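Local coordinates for protein lysozyme (Meretrix lusoria, PDB 4PJ2) that hydrolyses beta-1,4 linkages between N-acetylmuramic acid and N-acetylglucosamine in peptidoglycan, lyses the Gram-positive Micrococcus luteus and also has chitinase activity, at residues G4-R9 with N71-Y76; C15-G20 with Q113-C118; F38-A43 with R91-G96. All coordinates share one frame; numbering follows the deposited sequence.

Interaction 1 of 3, residues G4-R9 with N71-Y76; sequences GIVSQR and NYMKRY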
loop_
_atom_site.group_PDB
_atom_site.type_symbol
_atom_site.label_atom_id
_atom_site.label_comp_id
_atom_site.label_asym_id
_atom_site.label_seq_id
_atom_site.Cartn_x
_atom_site.Cartn_y
_atom_site.Cartn_z
ATOM N N GLY D 4 -14.773 -12.946 15.691
ATOM C CA GLY D 4 -13.320 -12.982 15.617
ATOM C C GLY D 4 -12.726 -12.053 16.654
ATOM O O GLY D 4 -13.371 -11.739 17.644
ATOM N N ILE D 5 -11.499 -11.596 16.439
ATOM C CA ILE D 5 -10.831 -10.804 17.468
ATOM C C ILE D 5 -11.314 -9.364 17.561
ATOM O O ILE D 5 -11.079 -8.699 18.563
ATOM C CB ILE D 5 -9.306 -10.815 17.311
ATOM C CG1 ILE D 5 -8.856 -10.138 16.020
ATOM C CG2 ILE D 5 -8.806 -12.262 17.394
ATOM C CD1 ILE D 5 -7.349 -10.064 15.911
ATOM N N VAL D 6 -11.984 -8.875 16.523
ATOM C CA VAL D 6 -12.509 -7.514 16.543
ATOM C C VAL D 6 -13.925 -7.537 17.126
ATOM O O VAL D 6 -14.719 -8.383 16.737
ATOM C CB VAL D 6 -12.539 -6.896 15.128
ATOM C CG1 VAL D 6 -12.936 -5.415 15.213
ATOM C CG2 VAL D 6 -11.185 -7.082 14.433
ATOM N N SER D 7 -14.234 -6.607 18.035
ATOM C CA SER D 7 -15.555 -6.540 18.666
ATOM C C SER D 7 -16.608 -6.056 17.668
ATOM O O SER D 7 -16.312 -5.352 16.702
ATOM C CB SER D 7 -15.538 -5.585 19.870
ATOM O OG SER D 7 -15.597 -4.224 19.440
ATOM N N GLN D 8 -17.854 -6.429 17.923
ATOM C CA GLN D 8 -18.970 -6.024 17.084
ATOM C C GLN D 8 -19.145 -4.513 17.046
ATOM O O GLN D 8 -19.386 -3.951 15.987
ATOM C CB GLN D 8 -20.259 -6.686 17.559
ATOM C CG GLN D 8 -20.254 -8.183 17.393
ATOM C CD GLN D 8 -20.219 -8.610 15.947
ATOM O OE1 GLN D 8 -21.107 -8.273 15.171
ATOM N NE2 GLN D 8 -19.164 -9.325 15.564
ATOM N N ARG D 9 -18.995 -3.843 18.184
ATOM C CA ARG D 9 -19.157 -2.385 18.192
ATOM C C ARG D 9 -18.048 -1.727 17.370
ATOM O O ARG D 9 -18.280 -0.758 16.642
ATOM C CB ARG D 9 -19.168 -1.840 19.615
ATOM C CG ARG D 9 -20.433 -2.204 20.386
ATOM C CD ARG D 9 -20.378 -1.748 21.835
ATOM N NE ARG D 9 -21.330 -2.494 22.655
ATOM C CZ ARG D 9 -21.334 -2.508 23.985
ATOM N NH1 ARG D 9 -20.434 -1.810 24.668
ATOM N NH2 ARG D 9 -22.242 -3.229 24.638
ATOM N N ASN D 71 -10.248 -11.613 9.546
ATOM C CA ASN D 71 -9.080 -12.379 9.110
ATOM C C ASN D 71 -7.855 -11.494 8.929
ATOM O O ASN D 71 -6.754 -11.911 9.246
ATOM C CB ASN D 71 -9.325 -13.109 7.792
ATOM C CG ASN D 71 -10.304 -14.246 7.915
ATOM O OD1 ASN D 71 -10.647 -14.679 9.011
ATOM N ND2 ASN D 71 -10.738 -14.762 6.780
ATOM N N TYR D 72 -8.037 -10.286 8.397
ATOM C CA TYR D 72 -6.947 -9.339 8.225
ATOM C C TYR D 72 -6.320 -8.967 9.566
ATOM O O TYR D 72 -5.092 -8.952 9.708
ATOM C CB TYR D 72 -7.464 -8.093 7.528
ATOM C CG TYR D 72 -6.392 -7.251 6.877
ATOM C CD1 TYR D 72 -5.841 -6.150 7.520
ATOM C CD2 TYR D 72 -5.957 -7.532 5.588
ATOM C CE1 TYR D 72 -4.880 -5.358 6.896
ATOM C CE2 TYR D 72 -4.989 -6.749 4.967
ATOM C CZ TYR D 72 -4.450 -5.669 5.622
ATOM O OH TYR D 72 -3.508 -4.880 4.982
ATOM N N MET D 73 -7.160 -8.694 10.564
ATOM C CA MET D 73 -6.654 -8.337 11.870
ATOM C C MET D 73 -5.976 -9.535 12.538
ATOM O O MET D 73 -4.957 -9.366 13.175
ATOM C CB MET D 73 -7.777 -7.752 12.759
ATOM C CG MET D 73 -8.433 -6.483 12.194
ATOM S SD MET D 73 -7.217 -5.289 11.633
ATOM C CE MET D 73 -8.191 -4.448 10.383
ATOM N N LYS D 74 -6.549 -10.726 12.386
ATOM C CA LYS D 74 -5.926 -11.947 12.909
ATOM C C LYS D 74 -4.534 -12.150 12.315
ATOM O O LYS D 74 -3.602 -12.544 13.013
ATOM C CB LYS D 74 -6.812 -13.150 12.603
ATOM C CG LYS D 74 -6.297 -14.478 13.118
ATOM C CD LYS D 74 -7.340 -15.577 12.931
ATOM C CE LYS D 74 -6.771 -16.972 13.184
ATOM N NZ LYS D 74 -7.784 -18.040 12.938
ATOM N N ARG D 75 -4.395 -11.869 11.028
ATOM C CA ARG D 75 -3.117 -12.027 10.357
ATOM C C ARG D 75 -2.089 -10.988 10.800
ATOM O O ARG D 75 -0.924 -11.343 11.053
ATOM C CB ARG D 75 -3.307 -11.958 8.844
ATOM C CG ARG D 75 -2.009 -12.040 8.062
ATOM C CD ARG D 75 -2.268 -12.230 6.590
ATOM N NE ARG D 75 -1.012 -12.489 5.897
ATOM C CZ ARG D 75 -0.924 -13.049 4.699
ATOM N NH1 ARG D 75 -2.031 -13.359 4.036
ATOM N NH2 ARG D 75 0.268 -13.297 4.164
ATOM N N TYR D 76 -2.500 -9.719 10.902
ATOM C CA TYR D 76 -1.535 -8.629 11.001
ATOM C C TYR D 76 -1.443 -7.895 12.336
ATOM O O TYR D 76 -0.381 -7.390 12.684
ATOM C CB TYR D 76 -1.795 -7.604 9.907
ATOM C CG TYR D 76 -1.430 -8.047 8.523
ATOM C CD1 TYR D 76 -0.136 -8.435 8.223
ATOM C CD2 TYR D 76 -2.374 -8.038 7.503
ATOM C CE1 TYR D 76 0.213 -8.780 6.939
ATOM C CE2 TYR D 76 -2.020 -8.394 6.212
ATOM C CZ TYR D 76 -0.724 -8.768 5.947
ATOM O OH TYR D 76 -0.279 -9.109 4.685
#

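Interaction 2 of 3, residues C15-G20 with Q113-C118; sequences CKMESG and QKISGC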
loop_
_atom_site.group_PDB
_atom_site.type_symbol
_atom_site.label_atom_id
_atom_site.label_comp_id
_atom_site.label_asym_id
_atom_site.label_seq_id
_atom_site.Cartn_x
_atom_site.Cartn_y
_atom_site.Cartn_z
ATOM N N CYS D 15 -17.413 0.343 9.990
ATOM C CA CYS D 15 -18.372 0.316 8.896
ATOM C C CYS D 15 -18.976 1.711 8.691
ATOM O O CYS D 15 -18.989 2.228 7.582
ATOM C CB CYS D 15 -19.438 -0.737 9.206
ATOM S SG CYS D 15 -20.433 -1.276 7.805
ATOM N N LYS D 16 -19.419 2.343 9.770
ATOM C CA LYS D 16 -19.984 3.691 9.663
ATOM C C LYS D 16 -18.965 4.690 9.126
ATOM O O LYS D 16 -19.276 5.529 8.281
ATOM C CB LYS D 16 -20.511 4.145 11.021
ATOM C CG LYS D 16 -21.781 3.416 11.440
ATOM C CD LYS D 16 -22.274 3.828 12.816
ATOM C CE LYS D 16 -23.518 3.029 13.210
ATOM N NZ LYS D 16 -24.143 3.476 14.493
ATOM N N MET D 17 -17.729 4.573 9.590
ATOM C CA MET D 17 -16.656 5.449 9.135
ATOM C C MET D 17 -16.425 5.326 7.637
ATOM O O MET D 17 -16.247 6.331 6.954
ATOM C CB MET D 17 -15.362 5.076 9.872
ATOM C CG MET D 17 -14.163 5.978 9.592
ATOM S SD MET D 17 -14.550 7.711 10.024
ATOM C CE MET D 17 -12.900 8.402 9.790
ATOM N N GLU D 18 -16.435 4.094 7.122
ATOM C CA GLU D 18 -16.007 3.823 5.749
ATOM C C GLU D 18 -17.092 4.156 4.735
ATOM O O GLU D 18 -16.793 4.660 3.653
ATOM C CB GLU D 18 -15.613 2.346 5.584
ATOM C CG GLU D 18 -14.315 1.954 6.274
ATOM C CD GLU D 18 -13.111 2.696 5.734
ATOM O OE1 GLU D 18 -13.162 3.199 4.591
ATOM O OE2 GLU D 18 -12.094 2.742 6.467
ATOM N N SER D 19 -18.333 3.826 5.073
ATOM C CA SER D 19 -19.416 3.892 4.096
ATOM C C SER D 19 -20.740 4.411 4.647
ATOM O O SER D 19 -21.722 4.436 3.926
ATOM C CB SER D 19 -19.657 2.481 3.545
ATOM O OG SER D 19 -20.101 1.628 4.588
ATOM N N GLY D 20 -20.768 4.840 5.904
ATOM C CA GLY D 20 -22.040 5.075 6.572
ATOM C C GLY D 20 -22.737 3.739 6.774
ATOM O O GLY D 20 -23.954 3.670 6.959
ATOM N N GLN D 113 -14.138 8.139 16.220
ATOM C CA GLN D 113 -14.704 8.248 17.570
ATOM C C GLN D 113 -15.686 9.390 17.766
ATOM O O GLN D 113 -16.342 9.446 18.826
ATOM C CB GLN D 113 -13.603 8.442 18.601
ATOM C CG GLN D 113 -12.687 7.272 18.752
ATOM C CD GLN D 113 -11.565 7.593 19.696
ATOM O OE1 GLN D 113 -11.682 7.388 20.902
ATOM N NE2 GLN D 113 -10.483 8.146 19.169
ATOM N N LYS D 114 -15.835 10.252 16.757
ATOM C CA LYS D 114 -16.856 11.291 16.762
ATOM C C LYS D 114 -18.201 10.763 16.248
ATOM O O LYS D 114 -19.233 11.417 16.437
ATOM C CB LYS D 114 -16.398 12.466 15.899
ATOM C CG LYS D 114 -15.026 13.000 16.260
ATOM C CD LYS D 114 -14.746 14.225 15.450
ATOM C CE LYS D 114 -13.299 14.427 15.132
ATOM N NZ LYS D 114 -13.046 15.859 14.808
ATOM N N ILE D 115 -18.213 9.603 15.602
ATOM C CA ILE D 115 -19.468 9.025 15.134
ATOM C C ILE D 115 -20.345 8.636 16.335
ATOM O O ILE D 115 -19.857 8.048 17.305
ATOM C CB ILE D 115 -19.196 7.782 14.280
ATOM C CG1 ILE D 115 -18.354 8.177 13.059
ATOM C CG2 ILE D 115 -20.517 7.103 13.883
ATOM C CD1 ILE D 115 -17.931 7.006 12.168
ATOM N N SER D 116 -21.627 8.976 16.292
ATOM C CA SER D 116 -22.515 8.677 17.408
ATOM C C SER D 116 -22.421 7.221 17.894
ATOM O O SER D 116 -22.657 6.277 17.134
ATOM C CB SER D 116 -23.947 9.027 17.022
ATOM O OG SER D 116 -23.987 10.331 16.473
ATOM N N GLY D 117 -22.046 7.060 19.162
ATOM C CA GLY D 117 -21.979 5.756 19.798
ATOM C C GLY D 117 -20.608 5.110 19.710
ATOM O O GLY D 117 -20.437 3.974 20.169
ATOM N N CYS D 118 -19.629 5.826 19.147
ATOM C CA CYS D 118 -18.296 5.274 18.916
ATOM C C CYS D 118 -17.202 5.909 19.769
ATOM O O CYS D 118 -16.040 5.549 19.620
ATOM C CB CYS D 118 -17.898 5.421 17.438
ATOM S SG CYS D 118 -18.904 4.515 16.356
#

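Interaction 3 of 3, residues F38-A43 with R91-G96; sequences FQIKEA and REHNGG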
loop_
_atom_site.group_PDB
_atom_site.type_symbol
_atom_site.label_atom_id
_atom_site.label_comp_id
_atom_site.label_asym_id
_atom_site.label_seq_id
_atom_site.Cartn_x
_atom_site.Cartn_y
_atom_site.Cartn_z
ATOM N N PHE D 38 -16.919 -1.942 3.914
ATOM C CA PHE D 38 -15.668 -1.655 4.621
ATOM C C PHE D 38 -14.611 -1.053 3.700
ATOM O O PHE D 38 -13.478 -0.842 4.119
ATOM C CB PHE D 38 -15.134 -2.920 5.315
ATOM C CG PHE D 38 -15.965 -3.346 6.488
ATOM C CD1 PHE D 38 -17.041 -4.205 6.322
ATOM C CD2 PHE D 38 -15.706 -2.837 7.751
ATOM C CE1 PHE D 38 -17.814 -4.587 7.415
ATOM C CE2 PHE D 38 -16.474 -3.207 8.839
ATOM C CZ PHE D 38 -17.535 -4.074 8.669
ATOM N N GLN D 39 -14.976 -0.766 2.449
ATOM C CA GLN D 39 -14.055 -0.157 1.479
ATOM C C GLN D 39 -12.746 -0.964 1.384
ATOM O O GLN D 39 -11.644 -0.454 1.609
ATOM C CB GLN D 39 -13.798 1.298 1.851
ATOM C CG GLN D 39 -15.018 2.182 1.612
ATOM C CD GLN D 39 -15.316 2.329 0.136
ATOM O OE1 GLN D 39 -14.625 3.063 -0.572
ATOM N NE2 GLN D 39 -16.313 1.602 -0.345
ATOM N N ILE D 40 -12.917 -2.224 1.011
ATOM C CA ILE D 40 -11.829 -3.194 0.897
ATOM C C ILE D 40 -11.288 -3.190 -0.524
ATOM O O ILE D 40 -12.062 -3.211 -1.489
ATOM C CB ILE D 40 -12.361 -4.608 1.256
ATOM C CG1 ILE D 40 -12.593 -4.698 2.762
ATOM C CG2 ILE D 40 -11.399 -5.708 0.798
ATOM C CD1 ILE D 40 -13.372 -5.930 3.192
ATOM N N LYS D 41 -9.963 -3.146 -0.651
ATOM C CA LYS D 41 -9.318 -3.247 -1.951
ATOM C C LYS D 41 -8.841 -4.674 -2.194
ATOM O O LYS D 41 -8.838 -5.510 -1.290
ATOM C CB LYS D 41 -8.150 -2.262 -2.047
ATOM C CG LYS D 41 -8.606 -0.821 -1.933
ATOM C CD LYS D 41 -7.489 0.185 -2.105
ATOM C CE LYS D 41 -6.484 0.043 -0.970
ATOM N NZ LYS D 41 -5.532 1.169 -0.894
ATOM N N GLU D 42 -8.446 -4.954 -3.424
ATOM C CA GLU D 42 -8.103 -6.305 -3.829
ATOM C C GLU D 42 -6.961 -6.888 -2.989
ATOM O O GLU D 42 -7.009 -8.042 -2.583
ATOM C CB GLU D 42 -7.741 -6.337 -5.315
ATOM C CG GLU D 42 -7.652 -7.749 -5.864
ATOM C CD GLU D 42 -7.457 -7.786 -7.362
ATOM O OE1 GLU D 42 -7.173 -6.724 -7.953
ATOM O OE2 GLU D 42 -7.592 -8.882 -7.945
ATOM N N ALA D 43 -5.929 -6.089 -2.731
ATOM C CA ALA D 43 -4.781 -6.556 -1.959
ATOM C C ALA D 43 -5.200 -7.001 -0.566
ATOM O O ALA D 43 -4.656 -7.961 -0.003
ATOM C CB ALA D 43 -3.730 -5.475 -1.862
ATOM N N ARG D 91 -7.124 1.517 12.883
ATOM C CA ARG D 91 -5.931 2.072 12.245
ATOM C C ARG D 91 -5.263 1.079 11.264
ATOM O O ARG D 91 -4.741 1.495 10.245
ATOM C CB ARG D 91 -4.942 2.614 13.284
ATOM C CG ARG D 91 -5.498 3.832 14.046
ATOM C CD ARG D 91 -4.543 4.376 15.096
ATOM N NE ARG D 91 -3.309 4.907 14.529
ATOM C CZ ARG D 91 -2.224 5.211 15.232
ATOM N NH1 ARG D 91 -2.200 5.032 16.552
ATOM N NH2 ARG D 91 -1.147 5.668 14.607
ATOM N N GLU D 92 -5.326 -0.221 11.557
ATOM C CA GLU D 92 -4.901 -1.241 10.591
ATOM C C GLU D 92 -5.800 -1.235 9.373
ATOM O O GLU D 92 -5.359 -1.338 8.250
ATOM C CB GLU D 92 -4.956 -2.638 11.223
ATOM C CG GLU D 92 -3.982 -2.862 12.365
ATOM C CD GLU D 92 -2.574 -2.954 11.897
ATOM O OE1 GLU D 92 -2.142 -4.099 11.608
ATOM O OE2 GLU D 92 -1.890 -1.925 11.860
ATOM N N HIS D 93 -7.094 -1.097 9.619
ATOM C CA HIS D 93 -8.012 -1.115 8.512
ATOM C C HIS D 93 -7.768 0.043 7.546
ATOM O O HIS D 93 -7.790 -0.146 6.344
ATOM C CB HIS D 93 -9.441 -1.060 9.002
ATOM C CG HIS D 93 -10.394 -1.321 7.905
ATOM N ND1 HIS D 93 -10.519 -2.560 7.324
ATOM C CD2 HIS D 93 -11.210 -0.492 7.205
ATOM C CE1 HIS D 93 -11.389 -2.498 6.336
ATOM N NE2 HIS D 93 -11.823 -1.253 6.244
ATOM N N ASN D 94 -7.489 1.213 8.108
ATOM C CA ASN D 94 -7.263 2.415 7.313
ATOM C C ASN D 94 -5.863 2.467 6.710
ATOM O O ASN D 94 -5.684 2.992 5.622
ATOM C CB ASN D 94 -7.491 3.640 8.208
ATOM C CG ASN D 94 -7.366 4.951 7.452
ATOM O OD1 ASN D 94 -6.591 5.819 7.832
ATOM N ND2 ASN D 94 -8.111 5.079 6.376
ATOM N N GLY D 95 -4.888 1.905 7.433
ATOM C CA GLY D 95 -3.489 2.088 7.084
ATOM C C GLY D 95 -2.693 0.870 6.671
ATOM O O GLY D 95 -1.515 1.019 6.384
ATOM N N GLY D 96 -3.306 -0.311 6.635
ATOM C CA GLY D 96 -2.577 -1.531 6.283
ATOM C C GLY D 96 -1.928 -2.211 7.474
ATOM O O GLY D 96 -2.223 -1.885 8.616
HETATM O O HOH W 1 -9.669 -1.311 3.815
#

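Interaction 1 of 3, residues G4-R9 with N71-Y76
Val6, which packs on Met73, bonds through its backbone N to Gln70 OE1, on the residue just ahead of 71-76. No hydrogen bond runs directly between residues 4-9 and 71-76, so the contact itself is apolar. Val6 CG2 lies 3.6 Å from Met73 CG and 3.9 Å from Met73 CB. Its CG1 is anti to the backbone N (chi1 -173°), and this leaves CG2 as the methyl that meets the methionine.

Ile5 crosses Met73 at about a right angle. The touching atom is the end methyl: Ile5 CD1 is 3.9 Å from Met73 CB. It also rests on the helix backbone, 3.7 Å from Lys74 N. Met73 bends at chi2 (-47°), and its sulfur end leads away from residues 4-9 to pack on Glu92 of helix 86-95.

Phe89 of the same helix touches Ile5, Val6 and Met73. A hydrophobic cluster thus joins the N-terminal arm to helices 62-76 and 86-95. Just after the arm, Ser7 is the N-cap of helix 8-19, with OG bonded to Cys10 N. Met73 also touches Tyr44, a substrate-binding residue, so the cluster backs onto the binding site.

The arm is therefore held mainly by apolar packing, buried at Val6 and Met73 and exposed at Ile5 and Lys74, with the Val6 N to Gln70 OE1 hydrogen bond as a polar tie.

Interaction 2 of 3, residues C15-G20 with Q113-C118
Ile115 packs on Lys16 and Met17. It is the first residue of a type II beta turn, Ile115 to Cys118, and the turn lies against the end of helix 8-19. In this lysozyme fold that helix also carries Glu18, the predicted proton donor.

Ile115 CD1 rests on the helix backbone, 3.6 Å from Met17 N, and touches the side chain at Met17 CB (3.9 Å). It also comes within 4.0 Å of Lys16 CB. The Met17 and Ile115 side chains cross at about a right angle. Ile115 CG2 lies over the lysine, 3.9 Å from Lys16 CD. With chi1 at -61°, CG1 and CG2 point different ways, and CD1 reaches Met17 while CG2 stays over Lys16.

Lys16 is extended beyond CG and runs its methylenes past Ile115, with NZ ending 4.1 Å from Ser116 O. Met17 instead bends at chi2 (58°) and goes on to touch Tyr108, Arg111 and Leu112 of helix 106-112. The methionine therefore links helix 8-19 to both the turn and the helix that precedes it.

Further out, two disulfides tie this region and probably help to place it. Cys118, at the end of the turn, is joined to Cys13 of helix 8-19. Cys15 is joined to Cys21, just past that helix. Glu18 points its CB away from the turn, and its OE2 bonds to Tyr108 OH and to Ser86 OG of the bound putative exported protein. Gly20 leaves the helix with positive phi, and its N bonds to Lys16 O at 2.9 Å.

The turn is closed by its own backbone bond, Cys118 N to Ile115 O, also 2.9 Å long.

Interaction 3 of 3, residues F38-A43 with R91-G96
The His93 ring meets Phe38 O at its edge, in the ring plane, and has a water on one face. The water oxygen sits 3.1 Å above that plane, offset toward the rim. Ile40 CG1 also lies at the edge, 4.4 Å from His93 CE1. Phe38 CB is the nearest atom of its side chain, 3.8 Å from His93 NE2. The phenyl ring has that nitrogen near its plane, at the edge.

His93 NE2 donates to Phe38 O at 2.7 Å, with an N-H...O angle of 160°. The donor lies in the carbonyl plane, on a lone pair. CG of His93 is anti to the backbone N (chi1 -170°), which carries the ring across from helix 86-95 to this carbonyl. The water oxygen is 3.1 Å from Gln39 O. Gln39 and Ile40 form a G1 beta bulge facing Cys35.

His93 ND1 bonds to Tyr44 OH, and the two rings meet with their planes at about 75°. Both are substrate-binding residues. Glu18, the predicted proton donor, also touches His93. Bonds at both ring nitrogens probably fix the rotation of this buried imidazole within the active site.

In the fold
Interaction 3 lies nearest the centre of the chain. The centres of interactions 1 and 3 are about 12 Å apart, those of 2 and 3 about 15 Å, and those of 1 and 2 about 17 Å. Segments 4-9 and 15-20 lie at the start and end of helix 8-19, though Ile5 and Val6 precede it. Interactions 1 and 3 touch through Met73 CE on His93 N, and 2 and 3 where Glu18 packs on Gln39. Along the chain, interaction 3 falls between the segments of interaction 2, whereas interaction 1 alternates with both. Interaction 3 lies at the substrate site, interaction 1 borders it, and interaction 2 packs on the helix that carries Glu18.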